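Local coordinates for interferon-inducible protein AIM2 (Mus musculus, PDB 4JBM), which senses double-stranded DNA in the cytosol through its HIN domain, the part present here, and triggers inflammasome assembly and pyroptosis, at residues Val6-Ala11 with Ala29-Glu34. Numbering follows the deposited sequence.
Sequences VTVLKA and ATVATE
Leu9 and Lys10 both turn their backbone N-H groups to the carbonyl of Thr30, a classic beta bulge in the antiparallel hairpin of strands 4-16 and 25-32. The grip is uneven: Leu9 N lies 2.8 Å from Thr30 O, Lys10 N 3.2 Å. Lys10 O accepts from Thr30 N in return, closing the pair beyond the bulge. Before it, Thr7 and Ala32 exchange two bonds; the one from Thr7 N to Ala32 O is nearly straight, with 176° at the hydrogen. A water bridges this end, donating to Ala32 O and hydrogen-bonded to Thr7 OG1.

The bulge, with a helix-like backbone at Leu9 (phi -104°, psi -37°), aims Leu9 CB toward the partner strand, and the end of the side chain reaches the face carrying Thr7, Lys10, Thr30 and Ala32. Leu9 CB rests 3.5 Å from Thr30 O, beside the shared acceptor; CG carries the chain on along the partner strand, and both methyls end beside Ala32 CB, CD2 at 3.6 Å and CD1 at 4.0 Å. On the other face, Val31 touches two valines of the partner strand. Its CG1, anti to the carbonyl carbon, meets Val8 CG2, whereas CB and CG2 pack against Val6 CG2. Farther along, the methyls of Ala11 and Ala29 touch at 3.8 Å.

The hairpin lies in the interior of the sheet of the N-terminal of the two OB folds of the HIN domain. Strand 56-60 flanks Val6-Val8 and strand 37-42 flanks Ala29-Val31, while helix 88-95 lies over the bulge, its Ala94 touching both Leu9 and Thr30.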
loop_
_atom_site.group_PDB
_atom_site.type_symbol
_atom_site.label_atom_id
_atom_site.label_comp_id
_atom_site.label_asym_id
_atom_site.label_seq_id
_atom_site.Cartn_x
_atom_site.Cartn_y
_atom_site.Cartn_z
ATOM N N VAL A 6 -18.412 -1.449 4.224
ATOM C CA VAL A 6 -17.427 -1.902 3.256
ATOM C C VAL A 6 -17.173 -3.400 3.416
ATOM O O VAL A 6 -17.447 -3.993 4.462
ATOM C CB VAL A 6 -16.085 -1.146 3.397
ATOM C CG1 VAL A 6 -16.257 0.331 3.071
ATOM C CG2 VAL A 6 -15.546 -1.307 4.790
ATOM N N THR A 7 -16.681 -4.008 2.349
ATOM C CA THR A 7 -16.275 -5.401 2.344
ATOM C C THR A 7 -14.748 -5.425 2.381
ATOM O O THR A 7 -14.102 -4.754 1.578
ATOM C CB THR A 7 -16.770 -6.091 1.058
ATOM O OG1 THR A 7 -18.193 -5.949 0.954
ATOM C CG2 THR A 7 -16.396 -7.567 1.051
ATOM N N VAL A 8 -14.167 -6.191 3.299
ATOM C CA VAL A 8 -12.706 -6.244 3.384
ATOM C C VAL A 8 -12.133 -7.198 2.338
ATOM O O VAL A 8 -12.553 -8.349 2.231
ATOM C CB VAL A 8 -12.208 -6.629 4.794
ATOM C CG1 VAL A 8 -10.684 -6.623 4.835
ATOM C CG2 VAL A 8 -12.759 -5.670 5.823
ATOM N N LEU A 9 -11.172 -6.692 1.570
ATOM C CA LEU A 9 -10.554 -7.409 0.456
ATOM C C LEU A 9 -9.161 -7.933 0.789
ATOM O O LEU A 9 -8.780 -9.014 0.342
ATOM C CB LEU A 9 -10.453 -6.486 -0.763
ATOM C CG LEU A 9 -11.581 -6.465 -1.800
ATOM C CD1 LEU A 9 -12.934 -6.590 -1.162
ATOM C CD2 LEU A 9 -11.498 -5.183 -2.600
ATOM N N LYS A 10 -8.399 -7.153 1.556
ATOM C CA LYS A 10 -7.037 -7.526 1.948
ATOM C C LYS A 10 -6.676 -6.825 3.255
ATOM O O LYS A 10 -7.144 -5.714 3.510
ATOM C CB LYS A 10 -6.050 -7.129 0.847
ATOM C CG LYS A 10 -4.604 -7.576 1.046
ATOM C CD LYS A 10 -3.671 -6.901 0.026
ATOM C CE LYS A 10 -2.255 -7.452 0.098
ATOM N NZ LYS A 10 -1.556 -6.991 1.319
ATOM N N ALA A 11 -5.857 -7.472 4.081
ATOM C CA ALA A 11 -5.358 -6.864 5.318
ATOM C C ALA A 11 -4.093 -7.578 5.786
ATOM O O ALA A 11 -4.091 -8.800 5.945
ATOM C CB ALA A 11 -6.428 -6.898 6.411
ATOM N N ALA A 29 -5.068 -2.064 5.083
ATOM C CA ALA A 29 -6.057 -2.959 4.515
ATOM C C ALA A 29 -6.621 -2.362 3.237
ATOM O O ALA A 29 -6.436 -1.183 2.962
ATOM C CB ALA A 29 -7.171 -3.233 5.521
ATOM N N THR A 30 -7.275 -3.189 2.434
ATOM C CA THR A 30 -8.008 -2.690 1.275
ATOM C C THR A 30 -9.452 -3.084 1.459
ATOM O O THR A 30 -9.746 -4.234 1.782
ATOM C CB THR A 30 -7.491 -3.288 -0.035
ATOM O OG1 THR A 30 -6.102 -2.979 -0.180
ATOM C CG2 THR A 30 -8.253 -2.719 -1.230
ATOM N N VAL A 31 -10.357 -2.130 1.303
ATOM C CA VAL A 31 -11.772 -2.445 1.454
ATOM C C VAL A 31 -12.507 -1.906 0.237
ATOM O O VAL A 31 -11.943 -1.130 -0.535
ATOM C CB VAL A 31 -12.352 -1.863 2.759
ATOM C CG1 VAL A 31 -11.562 -2.349 3.966
ATOM C CG2 VAL A 31 -12.364 -0.355 2.696
ATOM N N ALA A 32 -13.750 -2.321 0.054
ATOM C CA ALA A 32 -14.493 -1.931 -1.136
ATOM C C ALA A 32 -15.975 -1.805 -0.870
ATOM O O ALA A 32 -16.543 -2.531 -0.060
ATOM C CB ALA A 32 -14.252 -2.923 -2.265
ATOM N N THR A 33 -16.602 -0.878 -1.579
ATOM C CA THR A 33 -18.049 -0.818 -1.614
ATOM C C THR A 33 -18.472 -1.494 -2.902
ATOM O O THR A 33 -17.663 -2.156 -3.551
ATOM C CB THR A 33 -18.559 0.628 -1.586
ATOM O OG1 THR A 33 -17.971 1.377 -2.658
ATOM C CG2 THR A 33 -18.191 1.276 -0.275
ATOM N N GLU A 34 -19.732 -1.329 -3.277
ATOM C CA GLU A 34 -20.246 -1.929 -4.495
ATOM C C GLU A 34 -19.784 -1.173 -5.739
ATOM O O GLU A 34 -20.015 -1.623 -6.858
ATOM C CB GLU A 34 -21.772 -1.986 -4.425
ATOM C CG GLU A 34 -22.303 -3.104 -3.543
ATOM C CD GLU A 34 -23.798 -3.003 -3.310
ATOM O OE1 GLU A 34 -24.386 -1.965 -3.678
ATOM O OE2 GLU A 34 -24.386 -3.967 -2.776
HETATM O O HOH W 1 -19.176 -3.960 -0.391
#